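Local structure of CrmK (Actinoalloteichus sp. WH1-2216-6, 5I1W) at residues Tyr38-Val43 against Ser82-Val87; Val338-Lys343 against Phe403-Trp408; Ile378-Arg383 against Ser399-Tyr404. The protein probably oxidises a bipyridine alcohol, using FAD bound by two covalent links, as a member of the oxygen-dependent FAD-linked oxidoreductase family. One frame throughout, in Å; residues are numbered along the deposited sequence.

Contact 1: Tyr38-Val43 against Ser82-Val87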
loop_
_atom_site.group_PDB
_atom_site.type_symbol
_atom_site.label_atom_id
_atom_site.label_comp_id
_atom_site.label_asym_id
_atom_site.label_seq_id
_atom_site.Cartn_x
_atom_site.Cartn_y
_atom_site.Cartn_z
ATOM N N TYR A 38 6.573 14.602 17.594
ATOM C CA TYR A 38 7.162 13.283 17.855
ATOM C C TYR A 38 6.739 12.699 19.179
ATOM O O TYR A 38 6.902 11.536 19.376
ATOM C CB TYR A 38 8.679 13.344 17.799
ATOM C CG TYR A 38 9.139 13.725 16.433
ATOM C CD1 TYR A 38 9.092 12.801 15.393
ATOM C CD2 TYR A 38 9.567 15.011 16.153
ATOM C CE1 TYR A 38 9.486 13.136 14.111
ATOM C CE2 TYR A 38 9.971 15.367 14.882
ATOM C CZ TYR A 38 9.923 14.424 13.858
ATOM O OH TYR A 38 10.297 14.771 12.584
ATOM N N SER A 39 6.155 13.504 20.068
ATOM C CA SER A 39 5.780 13.032 21.362
ATOM C C SER A 39 4.562 13.788 21.833
ATOM O O SER A 39 4.230 14.862 21.315
ATOM C CB SER A 39 6.927 13.293 22.321
ATOM O OG SER A 39 7.107 14.686 22.523
ATOM N N THR A 40 3.915 13.249 22.851
ATOM C CA THR A 40 2.757 13.892 23.437
ATOM C C THR A 40 3.023 15.341 23.909
ATOM O O THR A 40 2.182 16.196 23.706
ATOM C CB THR A 40 2.221 13.047 24.596
ATOM O OG1 THR A 40 1.782 11.786 24.086
ATOM C CG2 THR A 40 1.047 13.739 25.277
ATOM N N ALA A 41 4.194 15.572 24.522
ATOM C CA ALA A 41 4.603 16.873 25.011
ATOM C C ALA A 41 4.730 17.843 23.841
ATOM O O ALA A 41 4.414 19.012 23.967
ATOM C CB ALA A 41 5.933 16.767 25.776
ATOM N N GLN A 42 5.141 17.378 22.674
ATOM C CA GLN A 42 5.121 18.286 21.536
ATOM C C GLN A 42 3.736 18.602 21.000
ATOM O O GLN A 42 3.524 19.712 20.497
ATOM C CB GLN A 42 6.044 17.787 20.449
ATOM C CG GLN A 42 7.475 17.684 20.968
ATOM C CD GLN A 42 8.405 17.148 19.910
ATOM O OE1 GLN A 42 7.978 16.707 18.843
ATOM N NE2 GLN A 42 9.679 17.209 20.186
ATOM N N VAL A 43 2.773 17.677 21.123
ATOM C CA VAL A 43 1.379 17.992 20.813
ATOM C C VAL A 43 0.876 19.049 21.790
ATOM O O VAL A 43 0.308 20.054 21.395
ATOM C CB VAL A 43 0.493 16.738 20.843
ATOM C CG1 VAL A 43 -0.945 17.043 20.469
ATOM C CG2 VAL A 43 1.051 15.727 19.883
ATOM N N SER A 82 1.495 11.984 11.484
ATOM C CA SER A 82 2.029 10.856 10.703
ATOM C C SER A 82 3.355 10.371 11.212
ATOM O O SER A 82 3.725 9.269 10.944
ATOM C CB SER A 82 2.147 11.220 9.212
ATOM O OG SER A 82 3.102 12.256 9.045
ATOM N N SER A 83 4.085 11.175 11.951
ATOM C CA SER A 83 5.323 10.684 12.583
ATOM C C SER A 83 5.153 10.106 13.993
ATOM O O SER A 83 6.123 9.797 14.648
ATOM C CB SER A 83 6.349 11.808 12.643
ATOM O OG SER A 83 6.635 12.293 11.339
ATOM N N MET A 84 3.939 9.983 14.483
ATOM C CA MET A 84 3.714 9.216 15.721
ATOM C C MET A 84 2.918 7.994 15.324
ATOM O O MET A 84 1.687 8.033 15.274
ATOM C CB MET A 84 2.959 10.059 16.732
ATOM C CG MET A 84 3.819 11.110 17.406
ATOM S SD MET A 84 2.823 12.351 18.269
ATOM C CE MET A 84 2.206 11.416 19.690
ATOM N N SER A 85 3.633 6.928 14.991
ATOM C CA SER A 85 3.031 5.711 14.436
ATOM C C SER A 85 3.458 4.422 15.154
ATOM O O SER A 85 3.286 3.319 14.634
ATOM C CB SER A 85 3.419 5.586 12.966
ATOM O OG SER A 85 4.830 5.417 12.856
ATOM N N HIS A 86 4.037 4.531 16.332
ATOM C CA HIS A 86 4.394 3.348 17.072
ATOM C C HIS A 86 3.146 2.459 17.373
ATOM O O HIS A 86 2.017 2.965 17.641
ATOM C CB HIS A 86 5.097 3.764 18.369
ATOM C CG HIS A 86 5.306 2.634 19.326
ATOM N ND1 HIS A 86 6.358 1.746 19.209
ATOM C CD2 HIS A 86 4.583 2.223 20.395
ATOM C CE1 HIS A 86 6.292 0.853 20.182
ATOM N NE2 HIS A 86 5.213 1.108 20.906
ATOM N N VAL A 87 3.364 1.145 17.299
ATOM C CA VAL A 87 2.413 0.127 17.673
ATOM C C VAL A 87 3.216 -0.884 18.483
ATOM O O VAL A 87 4.217 -1.330 18.011
ATOM C CB VAL A 87 1.835 -0.606 16.436
ATOM C CG1 VAL A 87 0.801 -1.606 16.875
ATOM C CG2 VAL A 87 1.216 0.375 15.445
#
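The Y38 ring lies against S83, with CE1 3.7 Å from the S83 CB methylene. With CG anti to its own carbonyl carbon (chi1 -63°), the ring leaves the backbone on the side of its N, and its CD1-CE1 side comes against S83. Its hydroxyl is hydrogen-bonded to R4 and to N114 of the second subunit, and S83 OG bonds to that same N114 OD1, which ties this edge of the contact to the dimer partner. Behind the ring, the backbone takes over: Y38 O comes within 3.7 Å of M84 CG, while Y38 N donates to Q42 OE1 (2.8 Å), so the Q42 amide is held at both ends, NE2 bonding to R4 O. At S39, M84 SD sits 4.0 Å from the backbone N. S39 is the N-cap of helix 40-52, and its OG accepts a weak bond from Q42 N. The M84 chain bends at its last torsion (chi3 72°), which folds CE along the first turn to a point 4.0 Å from T40 N. The T40 hydroxyl turns elsewhere, to E156 and R199. One turn further, V43 CG2 meets the same sulfur at 4.1 Å, the two side chains crossing obliquely. M84 thus lies buried under the helix start, touched by Y38, S39, T40 and V43 in succession, and it packs against R199 of strand 196-202 as well. These touches are all van der Waals ones. In fold terms, helix 40-52 is the connection of a beta-alpha-beta crossover between the parallel strands 33-36 and 57-60, and the loop that holds S83 and M84 follows strand 77-80, which runs between them. This is the nucleotide-binding part of the PCMH-type FAD-binding domain, with the side chain of V43 about 8 Å from the FAD.

Contact 2: Val338-Lys343 against Phe403-Trp408. With 67L (6-(hydroxymethyl)[2,2'-bipyridin]-4-ol), chain F.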
loop_
_atom_site.group_PDB
_atom_site.type_symbol
_atom_site.label_atom_id
_atom_site.label_comp_id
_atom_site.label_asym_id
_atom_site.label_seq_id
_atom_site.Cartn_x
_atom_site.Cartn_y
_atom_site.Cartn_z
ATOM N N VAL A 338 -6.712 12.046 -6.299
ATOM C CA VAL A 338 -8.090 11.692 -6.644
ATOM C C VAL A 338 -9.012 12.613 -5.891
ATOM O O VAL A 338 -8.799 12.812 -4.679
ATOM C CB VAL A 338 -8.412 10.210 -6.344
ATOM C CG1 VAL A 338 -9.873 9.905 -6.649
ATOM C CG2 VAL A 338 -7.506 9.301 -7.198
ATOM N N ARG A 339 -9.977 13.181 -6.624
ATOM C CA ARG A 339 -11.073 14.023 -6.100
ATOM C C ARG A 339 -12.260 13.080 -5.796
ATOM O O ARG A 339 -12.579 12.222 -6.594
ATOM C CB ARG A 339 -11.489 15.082 -7.155
ATOM C CG ARG A 339 -10.325 15.938 -7.612
ATOM C CD ARG A 339 -10.629 16.900 -8.749
ATOM N NE ARG A 339 -11.455 18.018 -8.299
ATOM C CZ ARG A 339 -11.014 19.119 -7.687
ATOM N NH1 ARG A 339 -9.716 19.329 -7.452
ATOM N NH2 ARG A 339 -11.902 20.028 -7.326
ATOM N N ARG A 340 -12.915 13.248 -4.650
ATOM C CA ARG A 340 -13.916 12.275 -4.195
ATOM C C ARG A 340 -15.141 12.917 -3.619
ATOM O O ARG A 340 -15.101 14.047 -3.168
ATOM C CB ARG A 340 -13.374 11.431 -3.066
ATOM C CG ARG A 340 -12.359 10.432 -3.478
ATOM C CD ARG A 340 -11.731 9.777 -2.257
ATOM N NE ARG A 340 -10.376 9.334 -2.590
ATOM C CZ ARG A 340 -10.089 8.263 -3.321
ATOM N NH1 ARG A 340 -11.053 7.485 -3.828
ATOM N NH2 ARG A 340 -8.816 7.967 -3.557
ATOM N N LYS A 341 -16.238 12.163 -3.645
ATOM C CA LYS A 341 -17.395 12.459 -2.854
ATOM C C LYS A 341 -17.938 11.100 -2.368
ATOM O O LYS A 341 -18.049 10.174 -3.151
ATOM C CB LYS A 341 -18.392 13.252 -3.700
ATOM C CG LYS A 341 -19.721 13.564 -3.039
ATOM C CD LYS A 341 -19.625 14.677 -1.995
ATOM C CE LYS A 341 -21.002 15.018 -1.418
ATOM N NZ LYS A 341 -20.897 15.528 -0.012
ATOM N N VAL A 342 -18.211 10.972 -1.074
ATOM C CA VAL A 342 -18.799 9.753 -0.512
ATOM C C VAL A 342 -20.104 10.051 0.138
ATOM O O VAL A 342 -20.351 11.209 0.476
ATOM C CB VAL A 342 -17.900 9.105 0.520
ATOM C CG1 VAL A 342 -16.580 8.778 -0.113
ATOM C CG2 VAL A 342 -17.692 10.038 1.707
ATOM N N LYS A 343 -20.970 9.027 0.271
ATOM C CA LYS A 343 -22.220 9.128 1.052
ATOM C C LYS A 343 -22.460 7.825 1.753
ATOM O O LYS A 343 -21.816 6.822 1.465
ATOM C CB LYS A 343 -23.444 9.484 0.178
ATOM C CG LYS A 343 -23.324 10.822 -0.525
ATOM C CD LYS A 343 -24.521 11.151 -1.369
ATOM C CE LYS A 343 -24.463 12.608 -1.747
ATOM N NZ LYS A 343 -25.332 13.483 -0.875
ATOM N N PHE A 403 -22.861 2.451 0.983
ATOM C CA PHE A 403 -21.827 3.416 0.774
ATOM C C PHE A 403 -21.946 3.867 -0.696
ATOM O O PHE A 403 -22.257 3.076 -1.597
ATOM C CB PHE A 403 -20.519 2.732 1.095
ATOM C CG PHE A 403 -19.319 3.532 0.788
ATOM C CD1 PHE A 403 -18.940 4.576 1.616
ATOM C CD2 PHE A 403 -18.514 3.199 -0.288
ATOM C CE1 PHE A 403 -17.787 5.306 1.336
ATOM C CE2 PHE A 403 -17.377 3.923 -0.580
ATOM C CZ PHE A 403 -17.004 4.961 0.234
ATOM N N TYR A 404 -21.840 5.162 -0.921
ATOM C CA TYR A 404 -21.916 5.700 -2.292
ATOM C C TYR A 404 -20.640 6.459 -2.486
ATOM O O TYR A 404 -20.115 7.085 -1.526
ATOM C CB TYR A 404 -23.033 6.649 -2.441
ATOM C CG TYR A 404 -24.398 6.106 -2.199
ATOM C CD1 TYR A 404 -24.815 5.679 -0.930
ATOM C CD2 TYR A 404 -25.308 6.057 -3.253
ATOM C CE1 TYR A 404 -26.086 5.198 -0.730
ATOM C CE2 TYR A 404 -26.570 5.589 -3.044
ATOM C CZ TYR A 404 -26.946 5.159 -1.806
ATOM O OH TYR A 404 -28.201 4.683 -1.691
ATOM N N MET A 405 -20.099 6.374 -3.687
ATOM C CA MET A 405 -18.833 7.039 -4.007
ATOM C C MET A 405 -18.684 7.327 -5.486
ATOM O O MET A 405 -19.021 6.491 -6.303
ATOM C CB MET A 405 -17.610 6.246 -3.554
ATOM C CG MET A 405 -16.317 6.970 -3.930
ATOM S SD MET A 405 -14.849 6.681 -2.935
ATOM C CE MET A 405 -14.282 5.099 -3.551
ATOM N N VAL A 406 -18.168 8.520 -5.778
ATOM C CA VAL A 406 -17.577 8.872 -7.071
ATOM C C VAL A 406 -16.180 9.422 -6.824
ATOM O O VAL A 406 -15.935 10.129 -5.867
ATOM C CB VAL A 406 -18.412 9.874 -7.870
ATOM C CG1 VAL A 406 -19.631 9.191 -8.403
ATOM C CG2 VAL A 406 -18.871 11.045 -7.017
ATOM N N ALA A 407 -15.279 9.019 -7.693
ATOM C CA ALA A 407 -13.874 9.386 -7.671
ATOM C C ALA A 407 -13.499 9.802 -9.065
ATOM O O ALA A 407 -13.872 9.133 -10.029
ATOM C CB ALA A 407 -13.037 8.202 -7.233
ATOM N N TRP A 408 -12.803 10.917 -9.202
ATOM C CA TRP A 408 -12.377 11.364 -10.540
ATOM C C TRP A 408 -11.094 12.175 -10.386
ATOM O O TRP A 408 -10.647 12.416 -9.233
ATOM C CB TRP A 408 -13.497 12.185 -11.217
ATOM C CG TRP A 408 -13.809 13.552 -10.554
ATOM C CD1 TRP A 408 -13.383 14.785 -10.964
ATOM C CD2 TRP A 408 -14.560 13.773 -9.367
ATOM N NE1 TRP A 408 -13.871 15.756 -10.134
ATOM C CE2 TRP A 408 -14.607 15.153 -9.146
ATOM C CE3 TRP A 408 -15.271 12.942 -8.511
ATOM C CZ2 TRP A 408 -15.275 15.702 -8.065
ATOM C CZ3 TRP A 408 -15.931 13.487 -7.459
ATOM C CH2 TRP A 408 -15.918 14.851 -7.226
HETATM C CAC 67L F . -13.013 7.382 1.276
HETATM C CAB 67L F . -13.015 8.642 1.879
HETATM C CAA 67L F . -13.792 8.891 3.004
HETATM C CAF 67L F . -14.589 7.857 3.513
HETATM N NAE 67L F . -14.595 6.565 2.877
HETATM C CAD 67L F . -13.817 6.351 1.782
HETATM C CAG 67L F . -13.822 5.085 1.212
HETATM N NAL 67L F . -14.521 4.100 1.851
HETATM C CAH 67L F . -13.148 4.829 0.022
HETATM C CAI 67L F . -13.211 3.549 -0.477
HETATM O OAM 67L F . -12.558 3.350 -1.628
HETATM C CAJ 67L F . -13.925 2.525 0.180
HETATM C CAK 67L F . -14.589 2.835 1.379
HETATM C CAN 67L F . -15.324 1.874 2.107
HETATM O OAO 67L F . -14.904 1.864 3.490
#
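V342 pushes CG1 into the notch between the F403 ring and the M405 thioether, 3.9 Å from F403 CZ and equally far from M405 SD. The setting is the nearly antiparallel strand pair 339-343 and 403-408 inside the large antiparallel sheet of this berberine bridge enzyme-like fold. Six backbone hydrogen bonds join the pairs R339-W408, K341-V406 and K343-Y404. The face carrying R340, V342, M405 and A407 turns to the bound bipyridine. On it, the low bump of the A407 methyl is met by V338 CG1 at 3.6 Å, and this same valine methyl sits 3.7 Å above the centre of the R340 guanidinium plane. M405 SD lies at the edge of that guanidinium, nearest NH1, while NE is salt-bridged to D23 and NH2 bonded to G334 O. On the reverse face the largest bump is the W408 indole. Its CG stands between the backbone N and the carbonyl carbon (chi1 67°), a position that swings the ring back over the neighbouring strand, where R339 CB fills the hollow above the five-membered ring, 3.9 Å from its centroid in a CH-pi contact. The R339 guanidinium, turned 63° from the indole, presents its edge to NE1; both groups reach D414, on helix 414-428. Further along, the CB atoms of K343 and Y404 lie side by side, and K341, bent at chi2, and K343, bent at chi4, carry their ammonium groups to D451, with E67 and D453 respectively as second partners. Helix 414-428 covers this side. CZ of the F403 ring comes 3.1 Å from ligand NAL, CAN sits over one face toward the rim, and the bend at the end of the M405 chain (chi3 79°) brings CE 3.1 Å from the ligand's OAM.

Contact 3: Ile378-Arg383 against Ser399-Tyr404. With 67L (6-(hydroxymethyl)[2,2'-bipyridin]-4-ol), chain F.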
loop_
_atom_site.group_PDB
_atom_site.type_symbol
_atom_site.label_atom_id
_atom_site.label_comp_id
_atom_site.label_asym_id
_atom_site.label_seq_id
_atom_site.Cartn_x
_atom_site.Cartn_y
_atom_site.Cartn_z
ATOM N N ILE A 378 -22.832 -3.559 2.213
ATOM C CA ILE A 378 -21.791 -4.146 3.039
ATOM C C ILE A 378 -22.460 -4.885 4.186
ATOM O O ILE A 378 -23.162 -4.308 4.991
ATOM C CB ILE A 378 -20.884 -3.053 3.592
ATOM C CG1 ILE A 378 -20.256 -2.247 2.454
ATOM C CG2 ILE A 378 -19.777 -3.638 4.434
ATOM C CD1 ILE A 378 -20.134 -0.777 2.769
ATOM N N ALA A 379 -22.228 -6.162 4.289
ATOM C CA ALA A 379 -22.763 -6.928 5.383
ATOM C C ALA A 379 -22.147 -6.439 6.691
ATOM O O ALA A 379 -20.985 -6.004 6.722
ATOM C CB ALA A 379 -22.444 -8.401 5.188
ATOM N N TYR A 380 -22.953 -6.555 7.747
ATOM C CA TYR A 380 -22.750 -5.901 9.067
ATOM C C TYR A 380 -23.612 -6.682 10.065
ATOM O O TYR A 380 -24.029 -7.809 9.787
ATOM C CB TYR A 380 -23.214 -4.435 8.981
ATOM C CG TYR A 380 -22.754 -3.462 10.083
ATOM C CD1 TYR A 380 -21.390 -3.228 10.333
ATOM C CD2 TYR A 380 -23.691 -2.705 10.812
ATOM C CE1 TYR A 380 -20.988 -2.307 11.325
ATOM C CE2 TYR A 380 -23.300 -1.784 11.772
ATOM C CZ TYR A 380 -21.951 -1.599 12.025
ATOM O OH TYR A 380 -21.571 -0.676 12.932
ATOM N N GLY A 381 -23.879 -6.123 11.224
ATOM C CA GLY A 381 -24.632 -6.844 12.226
ATOM C C GLY A 381 -23.739 -7.736 13.038
ATOM O O GLY A 381 -22.606 -7.330 13.445
ATOM N N GLY A 382 -24.285 -8.919 13.339
ATOM C CA GLY A 382 -23.631 -9.966 14.124
ATOM C C GLY A 382 -23.241 -9.458 15.486
ATOM O O GLY A 382 -24.025 -8.834 16.141
ATOM N N ARG A 383 -22.004 -9.677 15.880
ATOM C CA ARG A 383 -21.553 -9.323 17.235
ATOM C C ARG A 383 -21.685 -7.830 17.550
ATOM O O ARG A 383 -21.768 -7.439 18.718
ATOM C CB ARG A 383 -20.121 -9.761 17.429
ATOM C CG ARG A 383 -19.676 -9.787 18.889
ATOM C CD ARG A 383 -19.712 -11.192 19.464
ATOM N NE ARG A 383 -19.092 -11.194 20.778
ATOM C CZ ARG A 383 -17.778 -11.278 21.011
ATOM N NH1 ARG A 383 -16.892 -11.382 20.014
ATOM N NH2 ARG A 383 -17.347 -11.263 22.266
ATOM N N SER A 399 -28.292 -3.758 10.077
ATOM C CA SER A 399 -27.881 -5.084 9.642
ATOM C C SER A 399 -26.961 -4.973 8.446
ATOM O O SER A 399 -26.310 -5.933 8.044
ATOM C CB SER A 399 -29.072 -5.910 9.163
ATOM O OG SER A 399 -30.199 -5.823 10.017
ATOM N N LEU A 400 -26.898 -3.793 7.867
ATOM C CA LEU A 400 -26.262 -3.627 6.592
ATOM C C LEU A 400 -25.940 -2.140 6.434
ATOM O O LEU A 400 -26.732 -1.296 6.785
ATOM C CB LEU A 400 -27.280 -4.157 5.601
ATOM C CG LEU A 400 -27.144 -4.356 4.140
ATOM C CD1 LEU A 400 -26.523 -3.063 3.653
ATOM C CD2 LEU A 400 -26.387 -5.618 3.746
ATOM N N LYS A 401 -24.749 -1.831 5.936
ATOM C CA LYS A 401 -24.365 -0.502 5.575
ATOM C C LYS A 401 -24.357 -0.347 4.076
ATOM O O LYS A 401 -24.161 -1.312 3.363
ATOM C CB LYS A 401 -22.968 -0.256 6.117
ATOM C CG LYS A 401 -22.942 -0.428 7.631
ATOM C CD LYS A 401 -21.557 -0.243 8.235
ATOM C CE LYS A 401 -21.600 0.616 9.495
ATOM N NZ LYS A 401 -21.964 2.004 9.125
ATOM N N THR A 402 -24.620 0.848 3.583
ATOM C CA THR A 402 -24.441 1.141 2.172
ATOM C C THR A 402 -23.623 2.411 2.046
ATOM O O THR A 402 -23.710 3.319 2.863
ATOM C CB THR A 402 -25.749 1.329 1.351
ATOM O OG1 THR A 402 -26.328 2.635 1.597
ATOM C CG2 THR A 402 -26.769 0.244 1.648
ATOM N N PHE A 403 -22.861 2.451 0.983
ATOM C CA PHE A 403 -21.827 3.416 0.774
ATOM C C PHE A 403 -21.946 3.867 -0.696
ATOM O O PHE A 403 -22.257 3.076 -1.597
ATOM C CB PHE A 403 -20.519 2.732 1.095
ATOM C CG PHE A 403 -19.319 3.532 0.788
ATOM C CD1 PHE A 403 -18.940 4.576 1.616
ATOM C CD2 PHE A 403 -18.514 3.199 -0.288
ATOM C CE1 PHE A 403 -17.787 5.306 1.336
ATOM C CE2 PHE A 403 -17.377 3.923 -0.580
ATOM C CZ PHE A 403 -17.004 4.961 0.234
ATOM N N TYR A 404 -21.840 5.162 -0.921
ATOM C CA TYR A 404 -21.916 5.700 -2.292
ATOM C C TYR A 404 -20.640 6.459 -2.486
ATOM O O TYR A 404 -20.115 7.085 -1.526
ATOM C CB TYR A 404 -23.033 6.649 -2.441
ATOM C CG TYR A 404 -24.398 6.106 -2.199
ATOM C CD1 TYR A 404 -24.815 5.679 -0.930
ATOM C CD2 TYR A 404 -25.308 6.057 -3.253
ATOM C CE1 TYR A 404 -26.086 5.198 -0.730
ATOM C CE2 TYR A 404 -26.570 5.589 -3.044
ATOM C CZ TYR A 404 -26.946 5.159 -1.806
ATOM O OH TYR A 404 -28.201 4.683 -1.691
HETATM C CAC 67L F . -13.013 7.382 1.276
HETATM C CAB 67L F . -13.015 8.642 1.879
HETATM C CAA 67L F . -13.792 8.891 3.004
HETATM C CAF 67L F . -14.589 7.857 3.513
HETATM N NAE 67L F . -14.595 6.565 2.877
HETATM C CAD 67L F . -13.817 6.351 1.782
HETATM C CAG 67L F . -13.822 5.085 1.212
HETATM N NAL 67L F . -14.521 4.100 1.851
HETATM C CAH 67L F . -13.148 4.829 0.022
HETATM C CAI 67L F . -13.211 3.549 -0.477
HETATM O OAM 67L F . -12.558 3.350 -1.628
HETATM C CAJ 67L F . -13.925 2.525 0.180
HETATM C CAK 67L F . -14.589 2.835 1.379
HETATM C CAN 67L F . -15.324 1.874 2.107
HETATM O OAO 67L F . -14.904 1.864 3.490
#
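S399 meets Y380 through its carbonyl, S399 O standing 3.6 Å from Y380 CB. Beside it runs G381, whose backbone angles would jam a CB against the preceding carbonyl O. L400 laps the I378 carbonyl with CD2 (3.7 Å from I378 O), and its own N lies at the edge of the Y380 ring. K401 carries most of the contact. Its N and O exchange two backbone hydrogen bonds with I378, and its side chain crosses the Y380 ring, CE 3.6 Å from the centroid over one face in a CH-pi contact. Bends at chi3 (136°) and chi4 put NZ over that face too, 4.9 Å from the centroid, a cation-pi pairing shared with Y138 and Y446 of the FAD site, while D346 takes the charge in a salt bridge. A serine in place of Y380 would probably leave the K401 methylenes without the ring face they lie on and lose the edge-to-face contact with Y138. Beyond, F403 CB touches I378 CD1 at 3.9 Å. Strand 400-408 runs here between 373-379 and 339-347; S399 and L400 both face L347 in a classic beta bulge, and helix 237-253 covers the side bearing A379 and L400.

Overall arrangement
Contact 1 comes first along the chain, within the FAD-binding domain; 338-343 and then 378-383 follow, and contacts 2 and 3 are both completed on the shared strand 400-408 of the large antiparallel sheet. The centre of contact 1 lies about 30 Å from that of contact 2 and about 33 Å from that of contact 3, with nearest atoms about 17 Å and about 20 Å apart. Contacts 2 and 3 share F403 and Y404; their centres are about 19 Å apart, and both touch the bipyridine. Contact 1 thus belongs to the cofactor-binding part, while the other two join neighbouring strands of the sheet that faces the bound bipyridine and probably lines the substrate pocket.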